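Local coordinates for protein malyl-CoA lyase/beta-methylmalyl-CoA lyase (PDB 5UGR) that belongs to the HpcH/HpaI aldolase/citrate lyase family of TIM-barrel enzymes and binds a magnesium ion, at residues C96-V107 / R129-E140. Numbering follows the deposited sequence.
With MG (magnesium ion), chain B.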
ATOM      1  N   CYS A  96     -12.485  32.785 -17.757  1.00 18.78           N
ATOM      2  CA  CYS A  96     -12.798  33.528 -16.525  1.00 18.11           C
ATOM      3  C   CYS A  96     -11.618  33.609 -15.575  1.00 19.12           C
ATOM      4  O   CYS A  96     -11.529  32.837 -14.603  1.00 19.42           O
ATOM      5  CB  CYS A  96     -14.006  32.930 -15.822  1.00 19.19           C
ATOM      6  SG  CYS A  96     -15.508  32.772 -16.790  1.00 20.77           S
ATOM      7  N   PRO A  97     -10.690  34.555 -15.806  1.00 21.58           N
ATOM      8  CA  PRO A  97      -9.579  34.790 -14.865  1.00 22.13           C
ATOM      9  C   PRO A  97     -10.043  35.046 -13.404  1.00 18.90           C
ATOM     10  O   PRO A  97      -9.273  34.788 -12.483  1.00 21.09           O
ATOM     11  CB  PRO A  97      -8.898  36.062 -15.414  1.00 28.07           C
ATOM     12  CG  PRO A  97      -9.343  36.183 -16.804  1.00 29.37           C
ATOM     13  CD  PRO A  97     -10.601  35.424 -16.996  1.00 23.94           C
ATOM     14  N   ARG A  98     -11.233  35.600 -13.197  1.00 19.23           N
ATOM     15  CA  ARG A  98     -11.739  35.897 -11.842  1.00 18.33           C
ATOM     16  C   ARG A  98     -11.918  34.664 -10.976  1.00 17.36           C
ATOM     17  O   ARG A  98     -11.899  34.744  -9.767  1.00 19.25           O
ATOM     18  CB  ARG A  98     -13.020  36.735 -11.894  1.00 20.21           C
ATOM     19  CG  ARG A  98     -13.628  37.135 -10.549  1.00 20.65           C
ATOM     20  CD  ARG A  98     -12.670  37.995  -9.776  1.00 21.53           C
ATOM     21  NE  ARG A  98     -13.108  38.373  -8.451  1.00 23.35           N
ATOM     22  CZ  ARG A  98     -12.984  37.565  -7.383  1.00 20.22           C
ATOM     23  NH1 ARG A  98     -12.543  36.311  -7.532  1.00 19.58           N
ATOM     24  NH2 ARG A  98     -13.351  38.003  -6.177  1.00 21.54           N
ATOM     25  N   LEU A  99     -12.141  33.514 -11.606  1.00 16.16           N
ATOM     26  CA  LEU A  99     -12.330  32.283 -10.838  1.00 15.93           C
ATOM     27  C   LEU A  99     -11.122  32.027  -9.950  1.00 13.94           C
ATOM     28  O   LEU A  99      -9.977  32.037 -10.409  1.00 16.98           O
ATOM     29  CB  LEU A  99     -12.567  31.122 -11.794  1.00 15.72           C
ATOM     30  CG  LEU A  99     -12.983  29.825 -11.124  1.00 14.58           C
ATOM     31  CD1 LEU A  99     -14.325  29.902 -10.431  1.00 16.28           C
ATOM     32  CD2 LEU A  99     -12.914  28.672 -12.129  1.00 16.98           C
ATOM     33  N   ASP A 100     -11.424  31.701  -8.675  1.00 14.84           N
ATOM     34  CA  ASP A 100     -10.399  31.356  -7.719  1.00 13.57           C
ATOM     35  C   ASP A 100     -10.234  29.834  -7.476  1.00 14.60           C
ATOM     36  O   ASP A 100      -9.099  29.356  -7.259  1.00 14.86           O
ATOM     37  CB  ASP A 100     -10.664  32.019  -6.372  1.00 14.58           C
ATOM     38  CG  ASP A 100     -10.656  33.556  -6.451  1.00 15.47           C
ATOM     39  OD1 ASP A 100      -9.640  34.102  -6.979  1.00 16.38           O
ATOM     40  OD2 ASP A 100     -11.651  34.148  -5.975  1.00 16.76           O
ATOM     41  N   MET A 101     -11.366  29.114  -7.482  1.00 13.71           N
ATOM     42  CA  MET A 101     -11.343  27.725  -7.049  1.00 13.73           C
ATOM     43  C   MET A 101     -12.378  26.903  -7.783  1.00 13.39           C
ATOM     44  O   MET A 101     -13.354  27.438  -8.319  1.00 14.26           O
ATOM     45  CB  MET A 101     -11.626  27.625  -5.544  1.00 14.13           C
ATOM     46  CG  MET A 101     -10.527  28.266  -4.647  1.00 16.45           C
ATOM     47  SD  MET A 101     -10.787  27.946  -2.886  1.00 17.17           S
ATOM     48  CE  MET A 101     -10.386  26.189  -2.868  1.00 16.81           C
ATOM     49  N   ILE A 102     -12.146  25.591  -7.767  1.00 13.06           N
ATOM     50  CA  ILE A 102     -13.130  24.615  -8.258  1.00 13.38           C
ATOM     51  C   ILE A 102     -13.515  23.673  -7.107  1.00 12.51           C
ATOM     52  O   ILE A 102     -12.611  23.200  -6.380  1.00 12.69           O
ATOM     53  CB  ILE A 102     -12.545  23.800  -9.435  1.00 12.43           C
ATOM     54  CG1 ILE A 102     -12.390  24.702 -10.670  1.00 13.93           C
ATOM     55  CG2 ILE A 102     -13.414  22.592  -9.756  1.00 13.65           C
ATOM     56  CD1 ILE A 102     -11.622  24.099 -11.825  1.00 16.59           C
ATOM     57  N   LEU A 103     -14.814  23.525  -6.919  1.00 12.66           N
ATOM     58  CA  LEU A 103     -15.417  22.591  -5.969  1.00 11.46           C
ATOM     59  C   LEU A 103     -15.790  21.321  -6.773  1.00 13.13           C
ATOM     60  O   LEU A 103     -16.634  21.349  -7.680  1.00 13.19           O
ATOM     61  CB  LEU A 103     -16.623  23.203  -5.259  1.00 13.15           C
ATOM     62  CG  LEU A 103     -17.509  22.288  -4.428  1.00 13.64           C
ATOM     63  CD1 LEU A 103     -16.679  21.499  -3.412  1.00 13.98           C
ATOM     64  CD2 LEU A 103     -18.569  23.115  -3.721  1.00 14.19           C
ATOM     65  N   ILE A 104     -15.103  20.221  -6.440  1.00 12.30           N
ATOM     66  CA  ILE A 104     -15.243  18.963  -7.147  1.00 12.00           C
ATOM     67  C   ILE A 104     -16.243  18.123  -6.317  1.00 11.65           C
ATOM     68  O   ILE A 104     -15.988  17.837  -5.140  1.00 12.12           O
ATOM     69  CB  ILE A 104     -13.936  18.180  -7.264  1.00 12.83           C
ATOM     70  CG1 ILE A 104     -12.817  19.037  -7.852  1.00 12.92           C
ATOM     71  CG2 ILE A 104     -14.137  16.924  -8.102  1.00 13.28           C
ATOM     72  CD1 ILE A 104     -11.429  18.415  -7.739  1.00 13.64           C
ATOM     73  N   PRO A 105     -17.373  17.714  -6.900  1.00 11.49           N
ATOM     74  CA  PRO A 105     -18.401  16.974  -6.177  1.00 12.93           C
ATOM     75  C   PRO A 105     -18.140  15.463  -6.119  1.00 12.72           C
ATOM     76  O   PRO A 105     -17.418  14.906  -6.978  1.00 12.04           O
ATOM     77  CB  PRO A 105     -19.677  17.283  -6.992  1.00 14.82           C
ATOM     78  CG  PRO A 105     -19.140  17.304  -8.404  1.00 13.84           C
ATOM     79  CD  PRO A 105     -17.810  18.001  -8.294  1.00 12.55           C
ATOM     80  N   LYS A 106     -18.716  14.849  -5.071  1.00 12.41           N
ATOM     81  CA  LYS A 106     -18.825  13.393  -5.038  1.00 12.37           C
ATOM     82  C   LYS A 106     -17.490  12.688  -5.096  1.00 12.10           C
ATOM     83  O   LYS A 106     -17.346  11.609  -5.642  1.00 12.66           O
ATOM     84  CB  LYS A 106     -19.776  12.843  -6.097  1.00 12.42           C
ATOM     85  CG  LYS A 106     -21.117  13.519  -6.130  1.00 12.70           C
ATOM     86  CD  LYS A 106     -22.041  12.987  -7.187  1.00 13.57           C
ATOM     87  CE  LYS A 106     -21.424  12.784  -8.573  1.00 15.73           C
ATOM     88  NZ  LYS A 106     -22.491  12.452  -9.599  1.00 14.07           N
ATOM     89  N   VAL A 107     -16.453  13.309  -4.535  1.00 11.91           N
ATOM     90  CA  VAL A 107     -15.104  12.727  -4.725  1.00 11.38           C
ATOM     91  C   VAL A 107     -15.013  11.380  -3.979  1.00 10.89           C
ATOM     92  O   VAL A 107     -15.438  11.257  -2.826  1.00 12.42           O
ATOM     93  CB  VAL A 107     -13.990  13.692  -4.237  1.00 11.46           C
ATOM     94  CG1 VAL A 107     -12.597  13.062  -4.304  1.00 12.75           C
ATOM     95  CG2 VAL A 107     -14.033  14.961  -5.080  1.00 13.74           C
ATOM     96  N   ARG A 129      -1.638  31.994 -17.150  0.50 27.55           N
ATOM     97  CA  ARG A 129      -2.277  32.496 -15.963  0.50 28.08           C
ATOM     98  C   ARG A 129      -1.288  32.866 -14.818  0.50 29.90           C
ATOM     99  O   ARG A 129      -0.416  32.042 -14.558  0.50 31.60           O
ATOM    100  CB  ARG A 129      -3.183  31.355 -15.554  0.50 24.32           C
ATOM    101  CG  ARG A 129      -4.323  31.176 -16.412  0.50 22.48           C
ATOM    102  CD  ARG A 129      -5.166  32.351 -15.956  0.50 32.44           C
ATOM    103  NE  ARG A 129      -6.159  32.722 -16.916  0.50 28.95           N
ATOM    104  CZ  ARG A 129      -7.278  32.025 -17.108  0.50 19.27           C
ATOM    105  NH1 ARG A 129      -8.124  32.424 -18.023  0.50 25.66           N
ATOM    106  NH2 ARG A 129      -7.501  30.889 -16.391  0.50 29.69           N
ATOM    107  N   GLU A 130      -1.363  34.040 -14.128  1.00 32.87           N
ATOM    108  CA  GLU A 130      -0.511  34.148 -12.913  1.00 33.25           C
ATOM    109  C   GLU A 130      -1.132  33.353 -11.790  1.00 23.96           C
ATOM    110  O   GLU A 130      -0.454  32.633 -11.094  1.00 24.72           O
ATOM    111  CB  GLU A 130      -0.426  35.598 -12.456  1.00 45.52           C
ATOM    112  CG  GLU A 130       0.586  35.818 -11.338  1.00 52.88           C
ATOM    113  CD  GLU A 130       1.828  36.560 -11.824  1.00 64.67           C
ATOM    114  OE1 GLU A 130       2.223  36.396 -13.014  1.00 77.04           O
ATOM    115  OE2 GLU A 130       2.399  37.308 -11.012  1.00 74.09           O
ATOM    116  N   LYS A 131      -2.432  33.553 -11.593  1.00 21.05           N
ATOM    117  CA  LYS A 131      -3.155  32.946 -10.474  1.00 20.01           C
ATOM    118  C   LYS A 131      -3.228  31.435 -10.729  1.00 22.51           C
ATOM    119  O   LYS A 131      -3.452  31.022 -11.864  1.00 25.40           O
ATOM    120  CB  LYS A 131      -4.572  33.529 -10.362  1.00 24.66           C
ATOM    121  CG  LYS A 131      -5.426  32.946  -9.209  1.00 26.37           C
ATOM    122  CD  LYS A 131      -6.938  33.035  -9.493  1.00 23.46           C
ATOM    123  CE  LYS A 131      -7.386  34.438  -9.525  1.00 25.46           C
ATOM    124  NZ  LYS A 131      -8.831  34.683  -9.573  1.00 19.26           N
ATOM    125  N   LYS A 132      -3.071  30.636  -9.681  1.00 18.10           N
ATOM    126  CA  LYS A 132      -3.333  29.184  -9.756  1.00 18.73           C
ATOM    127  C   LYS A 132      -4.636  28.893  -9.013  1.00 16.43           C
ATOM    128  O   LYS A 132      -4.804  29.244  -7.828  1.00 18.59           O
ATOM    129  CB  LYS A 132      -2.153  28.385  -9.160  1.00 21.97           C
ATOM    130  CG  LYS A 132      -0.798  28.402  -9.979  1.00 31.07           C
ATOM    131  CD  LYS A 132       0.156  27.231  -9.607  1.00 46.50           C
ATOM    132  CE  LYS A 132       0.764  26.369 -10.770  1.00 58.90           C
ATOM    133  NZ  LYS A 132       0.162  24.975 -11.184  1.00 43.70           N
ATOM    134  N   ILE A 133      -5.531  28.190  -9.678  1.00 15.34           N
ATOM    135  CA  ILE A 133      -6.815  27.789  -9.058  1.00 14.22           C
ATOM    136  C   ILE A 133      -6.564  26.793  -7.916  1.00 13.73           C
ATOM    137  O   ILE A 133      -5.711  25.899  -8.018  1.00 15.49           O
ATOM    138  CB  ILE A 133      -7.726  27.178 -10.142  1.00 15.48           C
ATOM    139  CG1 ILE A 133      -8.370  28.305 -10.963  1.00 17.52           C
ATOM    140  CG2 ILE A 133      -8.759  26.183  -9.595  1.00 16.29           C
ATOM    141  CD1 ILE A 133      -8.983  27.796 -12.264  1.00 19.65           C
ATOM    142  N   GLY A 134      -7.332  26.941  -6.840  1.00 13.38           N
ATOM    143  CA  GLY A 134      -7.331  25.966  -5.745  1.00 13.06           C
ATOM    144  C   GLY A 134      -8.525  25.045  -5.864  1.00 12.65           C
ATOM    145  O   GLY A 134      -9.513  25.389  -6.483  1.00 13.74           O
ATOM    146  N   PHE A 135      -8.465  23.935  -5.140  1.00 11.49           N
ATOM    147  CA  PHE A 135      -9.542  22.969  -5.110  1.00 11.83           C
ATOM    148  C   PHE A 135     -10.186  22.860  -3.715  1.00 11.99           C
ATOM    149  O   PHE A 135      -9.496  22.855  -2.647  1.00 12.66           O
ATOM    150  CB  PHE A 135      -9.096  21.574  -5.511  1.00 12.56           C
ATOM    151  CG  PHE A 135      -8.649  21.396  -6.946  1.00 12.81           C
ATOM    152  CD1 PHE A 135      -9.039  22.253  -7.976  1.00 13.26           C
ATOM    153  CD2 PHE A 135      -7.936  20.281  -7.297  1.00 13.34           C
ATOM    154  CE1 PHE A 135      -8.685  21.998  -9.283  1.00 14.21           C
ATOM    155  CE2 PHE A 135      -7.598  20.022  -8.621  1.00 13.36           C
ATOM    156  CZ  PHE A 135      -7.968  20.910  -9.626  1.00 14.84           C
ATOM    157  N   GLU A 136     -11.489  22.659  -3.728  1.00 12.62           N
ATOM    158  CA  GLU A 136     -12.238  22.179  -2.568  1.00 12.22           C
ATOM    159  C   GLU A 136     -12.882  20.867  -3.046  1.00 11.43           C
ATOM    160  O   GLU A 136     -13.312  20.746  -4.184  1.00 12.26           O
ATOM    161  CB  GLU A 136     -13.333  23.167  -2.148  1.00 13.72           C
ATOM    162  CG  GLU A 136     -14.187  22.737  -0.962  1.00 13.08           C
ATOM    163  CD  GLU A 136     -15.218  23.857  -0.607  1.00 14.39           C
ATOM    164  OE1 GLU A 136     -14.755  25.027  -0.440  1.00 15.22           O
ATOM    165  OE2 GLU A 136     -16.453  23.527  -0.551  1.00 14.39           O
ATOM    166  N   VAL A 137     -12.933  19.870  -2.157  1.00 11.42           N
ATOM    167  CA  VAL A 137     -13.610  18.611  -2.454  1.00 12.86           C
ATOM    168  C   VAL A 137     -14.803  18.426  -1.572  1.00 12.89           C
ATOM    169  O   VAL A 137     -14.775  18.723  -0.388  1.00 14.21           O
ATOM    170  CB  VAL A 137     -12.656  17.418  -2.367  1.00 16.70           C
ATOM    171  CG1 VAL A 137     -11.585  17.462  -3.430  1.00 16.33           C
ATOM    172  CG2 VAL A 137     -12.153  17.232  -1.034  1.00 21.60           C
ATOM    173  N   LEU A 138     -15.862  17.913  -2.159  1.00 12.30           N
ATOM    174  CA  LEU A 138     -17.036  17.480  -1.413  1.00 12.29           C
ATOM    175  C   LEU A 138     -16.912  16.012  -1.041  1.00 12.21           C
ATOM    176  O   LEU A 138     -16.719  15.143  -1.939  1.00 12.83           O
ATOM    177  CB  LEU A 138     -18.295  17.699  -2.249  1.00 13.91           C
ATOM    178  CG  LEU A 138     -19.146  18.878  -1.841  1.00 13.14           C
ATOM    179  CD1 LEU A 138     -19.960  19.415  -2.997  1.00 14.80           C
ATOM    180  CD2 LEU A 138     -20.010  18.539  -0.659  1.00 14.00           C
ATOM    181  N   ILE A 139     -16.978  15.748   0.266  1.00 11.65           N
ATOM    182  CA  ILE A 139     -17.076  14.384   0.809  1.00 12.87           C
ATOM    183  C   ILE A 139     -18.560  14.227   1.121  1.00 11.59           C
ATOM    184  O   ILE A 139     -19.086  14.774   2.125  1.00 13.19           O
ATOM    185  CB  ILE A 139     -16.160  14.214   2.025  1.00 12.86           C
ATOM    186  CG1 ILE A 139     -14.712  14.554   1.692  1.00 12.74           C
ATOM    187  CG2 ILE A 139     -16.302  12.790   2.575  1.00 14.87           C
ATOM    188  CD1 ILE A 139     -14.062  13.696   0.679  1.00 14.62           C
ATOM    189  N   GLU A 140     -19.253  13.543   0.208  1.00 12.19           N
ATOM    190  CA  GLU A 140     -20.728  13.515   0.209  1.00 12.13           C
ATOM    191  C   GLU A 140     -21.237  12.132  -0.184  1.00 14.82           C
ATOM    192  O   GLU A 140     -22.394  11.994  -0.556  1.00 13.95           O
ATOM    193  CB  GLU A 140     -21.307  14.593  -0.700  1.00 12.47           C
ATOM    194  CG  GLU A 140     -20.946  14.454  -2.177  1.00 13.76           C
ATOM    195  CD  GLU A 140     -21.605  15.490  -3.079  1.00 14.46           C
ATOM    196  OE1 GLU A 140     -22.844  15.606  -2.948  1.00 18.63           O
ATOM    197  OE2 GLU A 140     -20.892  16.113  -3.880  1.00 14.04           O
TER
HETATM  198 MG    MG B 401     -24.251  16.693  -3.891  1.00 16.70          MG
HETATM  199  O   HOH W   1      -6.792  30.741  -6.619  1.00 17.85           O
HETATM  200  O   HOH W   2     -17.944  12.094  -1.850  1.00 13.15           O
HETATM  201  O   HOH W   3     -22.790  17.877  -4.723  1.00 14.09           O
HETATM  202  O   HOH W   4     -24.362  17.983  -2.273  1.00 20.40           O
HETATM  203  O   HOH W   5     -24.220  15.515  -5.657  1.00 18.01           O
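Pro-97 O accepts a hydrogen bond in its carbonyl plane from Lys-131 NZ (2.9 Å). Lys-131 NZ also forms a salt bridge with Asp-100 OD1 (2.8 Å), entering from above the carboxylate plane; the other oxygen, OD2, takes Arg-98 NH1 and Met-73 N, so the carboxylate is gripped at both ends. Gly-134 N donates to Asp-100 O. Met-101, bent at chi3 (71°), lays CE against the backbone of Phe-135, 3.4 Å from its C, on the barrel-interior face and close to where a side chain at Gly-134 would stand. Ile-102 carries the parallel ladder on, its N bonded to Gly-134 O and its O to Glu-136 N. Strands 101-104 and 134-139 are neighbours in the eight-stranded TIM barrel, joined by helix 110-127 in a beta-alpha-beta unit. Inside the barrel Leu-103 CD1 rests on Glu-136 OE2 (3.5 Å), whose polar partner is Ser-162 OG. On the helix-facing side Ile-104 CD1 makes a CH-pi contact over the Phe-135 ring, 4.2 Å from its centroid. Lys-106 N meets Glu-140 OE2 (2.8 Å) on the anti side of the carboxylate, 31° out of its plane, in a bent bond that helps fix the group whose OE1 binds magnesium alongside Asp-45 and Asp-167. Val-107 N closes on Leu-138 O (3.2 Å).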